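Local atomic coordinates of galacto-N-biose/lacto-N-biose I transporter substrate-binding protein (Bifidobacterium longum, PDB entry 2Z8F), a protein that binds galacto-N-biose, lacto-N-biose and lacto-N-tetraose as the solute-binding component of a bifidobacterial ABC transporter, probably delivering the sugars for uptake. Residues V16-M21 with I47-T52; Q127-L132 with T353-M358; N203-G208 with D394-S399. All coordinates share one frame; numbering follows the deposited sequence.

Contact 1 (V16-M21 with I47-T52)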
loop_
_atom_site.group_PDB
_atom_site.type_symbol
_atom_site.label_atom_id
_atom_site.label_comp_id
_atom_site.label_asym_id
_atom_site.label_seq_id
_atom_site.Cartn_x
_atom_site.Cartn_y
_atom_site.Cartn_z
ATOM N N VAL A 16 -10.228 -25.760 18.048
ATOM C CA VAL A 16 -10.793 -25.036 16.933
ATOM C C VAL A 16 -9.654 -24.830 15.944
ATOM O O VAL A 16 -8.535 -24.525 16.347
ATOM C CB VAL A 16 -11.410 -23.692 17.428
ATOM C CG1 VAL A 16 -11.512 -22.670 16.310
ATOM C CG2 VAL A 16 -12.784 -23.971 18.057
ATOM N N ASN A 17 -9.939 -25.039 14.655
ATOM C CA ASN A 17 -8.921 -24.882 13.629
ATOM C C ASN A 17 -9.281 -23.727 12.726
ATOM O O ASN A 17 -10.363 -23.735 12.151
ATOM C CB ASN A 17 -8.820 -26.147 12.800
ATOM C CG ASN A 17 -8.178 -27.293 13.564
ATOM O OD1 ASN A 17 -6.960 -27.330 13.726
ATOM N ND2 ASN A 17 -8.989 -28.257 13.987
ATOM N N ILE A 18 -8.346 -22.784 12.608
ATOM C CA ILE A 18 -8.489 -21.530 11.860
ATOM C C ILE A 18 -7.487 -21.536 10.711
ATOM O O ILE A 18 -6.355 -21.989 10.874
ATOM C CB ILE A 18 -8.144 -20.318 12.810
ATOM C CG1 ILE A 18 -9.119 -20.269 13.986
ATOM C CG2 ILE A 18 -8.072 -18.950 12.051
ATOM C CD1 ILE A 18 -10.575 -20.228 13.581
ATOM N N THR A 19 -7.896 -21.045 9.545
ATOM C CA THR A 19 -6.958 -20.830 8.455
ATOM C C THR A 19 -6.821 -19.347 8.185
ATOM O O THR A 19 -7.809 -18.610 8.312
ATOM C CB THR A 19 -7.389 -21.525 7.172
ATOM O OG1 THR A 19 -8.791 -21.299 6.929
ATOM C CG2 THR A 19 -7.138 -23.017 7.307
ATOM N N TYR A 20 -5.595 -18.933 7.866
ATOM C CA TYR A 20 -5.242 -17.524 7.549
ATOM C C TYR A 20 -4.411 -17.506 6.262
ATOM O O TYR A 20 -3.304 -18.074 6.226
ATOM C CB TYR A 20 -4.458 -16.928 8.730
ATOM C CG TYR A 20 -3.779 -15.576 8.525
ATOM C CD1 TYR A 20 -4.291 -14.613 7.650
ATOM C CD2 TYR A 20 -2.642 -15.246 9.264
ATOM C CE1 TYR A 20 -3.667 -13.365 7.509
ATOM C CE2 TYR A 20 -2.009 -14.020 9.119
ATOM C CZ TYR A 20 -2.508 -13.088 8.236
ATOM O OH TYR A 20 -1.808 -11.899 8.144
ATOM N N MET A 21 -4.954 -16.886 5.207
ATOM C CA MET A 21 -4.231 -16.682 3.953
ATOM C C MET A 21 -3.757 -15.231 3.907
ATOM O O MET A 21 -4.544 -14.294 4.115
ATOM C CB MET A 21 -5.099 -16.965 2.729
ATOM C CG MET A 21 -4.303 -16.887 1.432
ATOM S SD MET A 21 -5.289 -17.056 -0.086
ATOM C CE MET A 21 -6.901 -16.543 0.417
ATOM N N ILE A 47 -6.831 -23.248 19.922
ATOM C CA ILE A 47 -7.078 -22.532 18.662
ATOM C C ILE A 47 -5.831 -22.681 17.781
ATOM O O ILE A 47 -4.844 -21.955 17.946
ATOM C CB ILE A 47 -7.354 -21.018 18.887
ATOM C CG1 ILE A 47 -8.530 -20.797 19.837
ATOM C CG2 ILE A 47 -7.586 -20.323 17.519
ATOM C CD1 ILE A 47 -8.527 -19.409 20.510
ATOM N N GLN A 48 -5.872 -23.646 16.863
ATOM C CA GLN A 48 -4.729 -23.932 16.004
ATOM C C GLN A 48 -4.903 -23.223 14.681
ATOM O O GLN A 48 -5.965 -23.298 14.074
ATOM C CB GLN A 48 -4.615 -25.453 15.811
ATOM C CG GLN A 48 -4.149 -26.177 17.074
ATOM C CD GLN A 48 -2.704 -25.900 17.390
ATOM O OE1 GLN A 48 -1.792 -26.412 16.723
ATOM N NE2 GLN A 48 -2.471 -25.076 18.406
ATOM N N VAL A 49 -3.847 -22.534 14.243
ATOM C CA VAL A 49 -3.896 -21.713 13.050
ATOM C C VAL A 49 -2.957 -22.226 11.960
ATOM O O VAL A 49 -1.765 -22.435 12.201
ATOM C CB VAL A 49 -3.552 -20.269 13.399
ATOM C CG1 VAL A 49 -3.620 -19.370 12.133
ATOM C CG2 VAL A 49 -4.530 -19.770 14.462
ATOM N N LYS A 50 -3.510 -22.390 10.762
ATOM C CA LYS A 50 -2.727 -22.740 9.577
ATOM C C LYS A 50 -2.640 -21.503 8.678
ATOM O O LYS A 50 -3.643 -21.079 8.090
ATOM C CB LYS A 50 -3.372 -23.925 8.843
ATOM C CG LYS A 50 -2.611 -24.419 7.628
ATOM C CD LYS A 50 -3.108 -25.823 7.195
ATOM C CE LYS A 50 -4.601 -25.844 6.815
ATOM N NZ LYS A 50 -5.056 -27.197 6.322
ATOM N N ALA A 51 -1.433 -20.949 8.605
ATOM C CA ALA A 51 -1.145 -19.747 7.822
ATOM C C ALA A 51 -0.491 -20.155 6.510
ATOM O O ALA A 51 0.470 -20.959 6.487
ATOM C CB ALA A 51 -0.237 -18.790 8.591
ATOM N N THR A 52 -1.017 -19.618 5.416
ATOM C CA THR A 52 -0.429 -19.867 4.095
ATOM C C THR A 52 -0.263 -18.557 3.330
ATOM O O THR A 52 -1.085 -17.652 3.458
ATOM C CB THR A 52 -1.274 -20.854 3.264
ATOM O OG1 THR A 52 -2.617 -20.381 3.172
ATOM C CG2 THR A 52 -1.312 -22.242 3.914
HETATM O O HOH W 1 -5.751 -25.191 12.132
#

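Contact 2 (Q127-L132 with T353-M358). With GAL (beta-D-galactopyranose), chain C.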
loop_
_atom_site.group_PDB
_atom_site.type_symbol
_atom_site.label_atom_id
_atom_site.label_comp_id
_atom_site.label_asym_id
_atom_site.label_seq_id
_atom_site.Cartn_x
_atom_site.Cartn_y
_atom_site.Cartn_z
ATOM N N GLN A 127 -4.185 -4.023 9.888
ATOM C CA GLN A 127 -2.861 -4.630 10.075
ATOM C C GLN A 127 -1.717 -3.634 9.887
ATOM O O GLN A 127 -0.789 -3.587 10.706
ATOM C CB GLN A 127 -2.691 -5.875 9.185
ATOM C CG GLN A 127 -1.363 -6.583 9.434
ATOM C CD GLN A 127 -1.277 -7.899 8.667
ATOM O OE1 GLN A 127 -0.957 -7.903 7.462
ATOM N NE2 GLN A 127 -1.599 -9.015 9.344
ATOM N N ASP A 128 -1.776 -2.832 8.815
ATOM C CA ASP A 128 -0.667 -1.911 8.507
ATOM C C ASP A 128 -1.163 -0.682 7.742
ATOM O O ASP A 128 -2.318 -0.651 7.301
ATOM C CB ASP A 128 0.429 -2.618 7.687
ATOM C CG ASP A 128 -0.051 -3.035 6.295
ATOM O OD1 ASP A 128 -1.130 -3.678 6.176
ATOM O OD2 ASP A 128 0.654 -2.685 5.327
ATOM N N THR A 129 -0.301 0.317 7.607
ATOM C CA THR A 129 -0.630 1.446 6.729
ATOM C C THR A 129 0.457 1.698 5.686
ATOM O O THR A 129 1.623 1.299 5.860
ATOM C CB THR A 129 -0.906 2.730 7.542
ATOM O OG1 THR A 129 0.296 3.116 8.203
ATOM C CG2 THR A 129 -2.012 2.486 8.579
ATOM N N GLY A 130 0.083 2.397 4.614
ATOM C CA GLY A 130 0.980 2.596 3.474
ATOM C C GLY A 130 1.215 4.037 3.070
ATOM O O GLY A 130 0.968 4.407 1.919
ATOM N N PRO A 131 1.719 4.866 3.998
ATOM C CA PRO A 131 2.001 6.244 3.586
ATOM C C PRO A 131 3.104 6.302 2.554
ATOM O O PRO A 131 4.078 5.522 2.604
ATOM C CB PRO A 131 2.478 6.906 4.887
ATOM C CG PRO A 131 3.035 5.745 5.697
ATOM C CD PRO A 131 2.097 4.621 5.401
ATOM N N LEU A 132 2.943 7.189 1.581
ATOM C CA LEU A 132 3.995 7.411 0.601
ATOM C C LEU A 132 5.098 8.333 1.110
ATOM O O LEU A 132 4.849 9.378 1.748
ATOM C CB LEU A 132 3.393 7.926 -0.721
ATOM C CG LEU A 132 2.501 6.924 -1.435
ATOM C CD1 LEU A 132 1.446 7.587 -2.353
ATOM C CD2 LEU A 132 3.388 6.006 -2.309
ATOM N N THR A 353 5.760 9.824 10.890
ATOM C CA THR A 353 5.448 11.195 10.519
ATOM C C THR A 353 4.548 11.169 9.275
ATOM O O THR A 353 3.532 11.860 9.205
ATOM C CB THR A 353 6.742 12.008 10.279
ATOM O OG1 THR A 353 7.483 12.098 11.515
ATOM C CG2 THR A 353 6.424 13.402 9.788
ATOM N N ALA A 354 4.920 10.353 8.298
ATOM C CA ALA A 354 4.156 10.290 7.045
ATOM C C ALA A 354 2.731 9.822 7.308
ATOM O O ALA A 354 1.752 10.417 6.833
ATOM C CB ALA A 354 4.862 9.360 6.042
ATOM N N ASN A 355 2.601 8.750 8.083
ATOM C CA ASN A 355 1.294 8.235 8.462
ATOM C C ASN A 355 0.417 9.324 9.093
ATOM O O ASN A 355 -0.768 9.443 8.761
ATOM C CB ASN A 355 1.449 7.088 9.450
ATOM C CG ASN A 355 0.136 6.512 9.857
ATOM O OD1 ASN A 355 -0.391 6.827 10.939
ATOM N ND2 ASN A 355 -0.439 5.684 8.992
ATOM N N ASN A 356 1.017 10.120 9.978
ATOM C CA ASN A 356 0.262 11.145 10.691
ATOM C C ASN A 356 -0.152 12.284 9.762
ATOM O O ASN A 356 -1.055 13.055 10.091
ATOM C CB ASN A 356 1.069 11.670 11.889
ATOM C CG ASN A 356 1.309 10.595 12.957
ATOM O OD1 ASN A 356 2.126 10.781 13.873
ATOM N ND2 ASN A 356 0.611 9.466 12.842
ATOM N N ASN A 357 0.479 12.365 8.592
ATOM C CA ASN A 357 0.210 13.427 7.615
ATOM C C ASN A 357 -0.480 12.865 6.374
ATOM O O ASN A 357 -0.506 13.509 5.324
ATOM C CB ASN A 357 1.517 14.084 7.175
ATOM C CG ASN A 357 2.052 15.062 8.186
ATOM O OD1 ASN A 357 1.293 15.672 8.948
ATOM N ND2 ASN A 357 3.360 15.254 8.172
ATOM N N MET A 358 -1.000 11.644 6.485
ATOM C CA MET A 358 -1.591 10.971 5.327
ATOM C C MET A 358 -3.073 11.301 5.200
ATOM O O MET A 358 -3.861 11.101 6.152
ATOM C CB MET A 358 -1.383 9.445 5.461
ATOM C CG MET A 358 -2.030 8.631 4.389
ATOM S SD MET A 358 -1.378 6.943 4.461
ATOM C CE MET A 358 -2.215 6.335 5.911
HETATM C C1 GAL C . 1.315 -4.482 -0.120
HETATM C C2 GAL C . 0.142 -4.216 0.819
HETATM C C3 GAL C . 0.682 -3.852 2.193
HETATM C C4 GAL C . 1.642 -4.947 2.699
HETATM C C5 GAL C . 2.761 -5.183 1.680
HETATM C C6 GAL C . 3.675 -6.347 2.059
HETATM O O2 GAL C . -0.599 -3.114 0.316
HETATM O O3 GAL C . -0.414 -3.686 3.051
HETATM O O4 GAL C . 0.859 -6.091 2.908
HETATM O O5 GAL C . 2.194 -5.491 0.411
HETATM O O6 GAL C . 4.839 -6.304 1.259
#

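Contact 3 (N203-G208 with D394-S399). With NA (sodium ion), chain H.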
loop_
_atom_site.group_PDB
_atom_site.type_symbol
_atom_site.label_atom_id
_atom_site.label_comp_id
_atom_site.label_asym_id
_atom_site.label_seq_id
_atom_site.Cartn_x
_atom_site.Cartn_y
_atom_site.Cartn_z
ATOM N N ASN A 203 -15.307 12.095 -8.793
ATOM C CA ASN A 203 -14.469 13.026 -9.538
ATOM C C ASN A 203 -13.006 12.685 -9.317
ATOM O O ASN A 203 -12.429 13.035 -8.281
ATOM C CB ASN A 203 -14.736 14.475 -9.142
ATOM C CG ASN A 203 -13.794 15.451 -9.845
ATOM O OD1 ASN A 203 -13.170 15.135 -10.889
ATOM N ND2 ASN A 203 -13.695 16.662 -9.289
ATOM N N THR A 204 -12.430 11.949 -10.278
ATOM C CA THR A 204 -11.024 11.559 -10.209
ATOM C C THR A 204 -10.109 12.569 -10.861
ATOM O O THR A 204 -8.900 12.314 -11.008
ATOM C CB THR A 204 -10.812 10.191 -10.900
ATOM O OG1 THR A 204 -11.090 10.327 -12.301
ATOM C CG2 THR A 204 -11.730 9.171 -10.322
ATOM N N GLU A 205 -10.675 13.728 -11.253
ATOM C CA GLU A 205 -9.938 14.782 -11.939
ATOM C C GLU A 205 -9.874 16.015 -11.061
ATOM O O GLU A 205 -10.265 17.113 -11.448
ATOM C CB GLU A 205 -10.585 15.072 -13.291
ATOM C CG GLU A 205 -10.375 13.879 -14.227
ATOM C CD GLU A 205 -11.042 14.034 -15.556
ATOM O OE1 GLU A 205 -12.270 13.813 -15.603
ATOM O OE2 GLU A 205 -10.325 14.329 -16.542
ATOM N N THR A 206 -9.355 15.806 -9.855
ATOM C CA THR A 206 -9.203 16.875 -8.880
ATOM C C THR A 206 -7.980 17.725 -9.169
ATOM O O THR A 206 -7.171 17.429 -10.046
ATOM C CB THR A 206 -9.011 16.261 -7.515
ATOM O OG1 THR A 206 -7.842 15.430 -7.607
ATOM C CG2 THR A 206 -10.218 15.389 -7.098
ATOM N N ASP A 207 -7.809 18.823 -8.418
ATOM C CA ASP A 207 -6.598 19.604 -8.546
ATOM C C ASP A 207 -5.333 18.781 -8.270
ATOM O O ASP A 207 -4.326 19.015 -8.912
ATOM C CB ASP A 207 -6.620 20.807 -7.591
ATOM C CG ASP A 207 -7.742 21.758 -7.893
ATOM O OD1 ASP A 207 -8.390 21.582 -8.942
ATOM O OD2 ASP A 207 -7.976 22.672 -7.071
ATOM N N GLY A 208 -5.429 17.812 -7.360
ATOM C CA GLY A 208 -4.318 16.887 -7.054
ATOM C C GLY A 208 -4.014 15.953 -8.214
ATOM O O GLY A 208 -2.843 15.726 -8.559
ATOM N N ASP A 394 -9.482 8.522 -17.721
ATOM C CA ASP A 394 -9.946 7.149 -17.809
ATOM C C ASP A 394 -10.443 6.564 -16.491
ATOM O O ASP A 394 -11.439 5.834 -16.464
ATOM C CB ASP A 394 -8.837 6.250 -18.354
ATOM C CG ASP A 394 -8.516 6.517 -19.818
ATOM O OD1 ASP A 394 -9.117 7.424 -20.450
ATOM O OD2 ASP A 394 -7.644 5.793 -20.392
ATOM N N ALA A 395 -9.735 6.872 -15.398
ATOM C CA ALA A 395 -10.193 6.470 -14.085
ATOM C C ALA A 395 -11.636 6.973 -13.823
ATOM O O ALA A 395 -12.448 6.259 -13.240
ATOM C CB ALA A 395 -9.227 6.969 -12.996
ATOM N N GLN A 396 -11.918 8.213 -14.222
ATOM C CA GLN A 396 -13.265 8.774 -14.022
ATOM C C GLN A 396 -14.338 7.895 -14.668
ATOM O O GLN A 396 -15.310 7.473 -14.024
ATOM C CB GLN A 396 -13.334 10.199 -14.586
ATOM C CG GLN A 396 -14.745 10.809 -14.559
ATOM C CD GLN A 396 -15.214 11.181 -13.178
ATOM O OE1 GLN A 396 -14.412 11.388 -12.261
ATOM N NE2 GLN A 396 -16.528 11.246 -13.004
ATOM N N THR A 397 -14.148 7.631 -15.958
ATOM C CA THR A 397 -15.077 6.827 -16.710
ATOM C C THR A 397 -15.180 5.384 -16.199
ATOM O O THR A 397 -16.282 4.854 -16.043
ATOM C CB THR A 397 -14.671 6.863 -18.189
ATOM O OG1 THR A 397 -14.555 8.240 -18.599
ATOM C CG2 THR A 397 -15.742 6.246 -18.968
ATOM N N THR A 398 -14.044 4.742 -15.931
ATOM C CA THR A 398 -14.078 3.386 -15.377
ATOM C C THR A 398 -14.720 3.293 -13.971
ATOM O O THR A 398 -15.421 2.321 -13.639
ATOM C CB THR A 398 -12.677 2.758 -15.393
ATOM O OG1 THR A 398 -12.227 2.709 -16.757
ATOM C CG2 THR A 398 -12.717 1.338 -14.846
ATOM N N SER A 399 -14.517 4.323 -13.161
ATOM C CA SER A 399 -15.126 4.393 -11.839
ATOM C C SER A 399 -16.651 4.419 -11.962
ATOM O O SER A 399 -17.344 3.607 -11.352
ATOM C CB SER A 399 -14.664 5.651 -11.093
ATOM O OG SER A 399 -13.275 5.629 -10.780
HETATM NA NA NA H . -7.756 6.846 -22.315
HETATM O O HOH W 2 -6.361 7.947 -21.899
HETATM O O HOH W 3 -6.463 5.704 -23.176
#

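Contact 1 (V16-M21 with I47-T52)
Ile-18 packs against Ile-47 and Val-49 on the buried face of two neighbouring parallel strands. With its CG1 anti to the carbonyl carbon (chi1 -62°), the isoleucine lies alongside Ile-47 and points the same way, Ile-18 CG1 approaching Ile-47 CG2 to 3.9 Å. Ile-18 CB meets Val-49 CG2 at 4.0 Å. Further along, Tyr-20 CB approaches Val-49 CG1, and the ring carbon CD2 of Tyr-20 lies 4.3 Å from Ala-51 CB, the methyl approaching the ring obliquely. Helices 33-43 and 301-311 cover this face through Val-37, Trp-40 and Phe-307, while the tyrosine OH is hydrogen-bonded to Gln-127.

Five backbone hydrogen bonds zip the strands together, Ile-18 N to Gln-48 O measuring 2.8 Å. Ile-18 and Tyr-20 each use both N-H and C=O toward the partner strand, as in a regular parallel ladder. The strands belong to the beta-alpha-beta unit made by strand 16-22, helix 33-43 and strand 47-53, the last an outermost strand of the six-stranded sheet.

The other face is more polar and open along Asn-17, Gln-48, Thr-19 and Lys-50. Asn-17 OD1 comes within 3.7 Å of Gln-48 CB, the two amide planes turned 81° apart. A water lies between the Asn-17 side chain and the Gln-48 backbone, 2.9 Å from Asn-17 OD1 and 2.7 Å from Gln-48 O. Thr-19 CG2 rests 3.8 Å from Lys-50 CE, and the two side chains run side by side.

Register and strand spacing therefore rest on the backbone ladder; apolar side chains close one face against the helices, while on the other Asn-17 turns to water and Gln-48 NE2 to the carbonyls of His-44 and Asn-41.

Contact 2 (Q127-L132 with T353-M358)
Pro-131 meets Ala-354 and Met-358 where the loop 127-132 passes the end of helix 347-356 and the turn that follows it. Pro-131 CB sits 3.6 Å from Ala-354 CB and also faces the backbone N of Asn-355. From another direction the sulphur of Met-358 closes on the proline, Met-358 SD lying 3.6 Å from Pro-131 CA. The methionine chain runs straight from the backbone and then bends at chi3 (74°), which carries Met-358 CE toward Thr-129, 4.2 Å from Thr-129 CB. Thr-129 and Asn-355 cross at about a right angle, and Thr-129 OG1 approaches Asn-355 ND2 to 2.8 Å, although the angle is poor for a hydrogen bond.

The loop connects strand 121-126 of the six-stranded sheet with strand 132-137 of the separate three-stranded sheet, consistent with a crossing between the two lobes of a periplasmic-binding-protein fold. Its beginning enters the sugar pocket: Asp-128 OD2 accepts a hydrogen bond from galactose O3, 2.7 Å away. Ser-290 OG, Gln-79 NE2 and Gly-289 N bond to the same galactose. The other carboxylate oxygen, OD1, is held by Ser-290 N, which helps fix the group while OD2 takes the sugar. An alanine in place of Asp-128 would probably leave galactose O3 without this acceptor and Ser-290 N without its carboxylate mate.

Further out, the loop backbone is itself pinned, Thr-129 pairing with Val-324 and Gly-130 with Asp-287, and Tyr-82 OH bonds to the carbonyl of Asp-128. Across the contact, the turn that brings Met-358 back to the proline is held by Asn-357 N bonding to Ala-354 O at 2.9 Å and by Met-358 N bonding to Asn-355 O at 3.2 Å.

Contact 3 (N203-G208 with D394-S399)
Gln-396 reaches Thr-204 by starting with CG anti to its backbone N (chi1 174°) and then bending at chi2 (72°), which sends the chain off the helix toward the loop. Thr-204 in turn holds OG1 between its backbone N and carbonyl carbon (chi1 65°), facing the helix. The amide oxygen OE1 of Gln-396 accepts from Thr-204 N at 2.9 Å, in a nearly straight bond with the N-H almost in line with the carbonyl. Gln-396 OE1 also lies 3.2 Å from Asn-203 CA, and its NE2 bonds to the carbonyl of Val-202, so one side-chain amide grips the backbone by both its acceptor and its donor. Thr-204 OG1 packs 3.2 Å from Gln-396 CB, but its hydrogen-bond partner is the carbonyl of Phe-392, one helical turn before Gln-396.

The contact joins the link between strand 199-202 and helix 207-221 to helix 389-405. That link opens with an Asx turn, Asn-203 OD1 accepting from Glu-205 N at 2.9 Å with the donor above the carbonyl plane, and ends at the N-cap Thr-206, whose OG1 takes the N-H of Ser-209. Glu-205 crosses Gln-396 at about a right angle, Glu-205 OE1 lying 3.9 Å from Gln-396 CB.

On the helix, Ser-399 OG faces Thr-204 CG2 at 3.9 Å and donates to Ala-395 O at 2.7 Å. Ser-399 N reaches that carbonyl from the opposite face of its plane, and Tyr-193 OH is a further partner of the serine hydroxyl. At the start of the segment, both carboxylate oxygens of Asp-394 bind a sodium ion, and Thr-377 OG1 is hydrogen-bonded to OD2.

Contacts 1 and 2 meet through Tyr-20 OH and Gln-127 NE2, 3.1 Å apart and probably hydrogen-bonded, although their centres lie about 29 Å from each other. This brings Tyr-20 near the glycan pocket: its side chain is about 8 Å from the galactose that Asp-128 of contact 2 binds directly. Contact 3 stands apart, its centre about 23 Å from that of contact 2 and about 40 Å from that of contact 1, on the other side of the chain's centre from contact 1. Its Ala-395 side chain is still about 12 Å from the bound glucose. In sequence, contact 1 closes before the others open, whereas the segments of contacts 2 and 3 alternate.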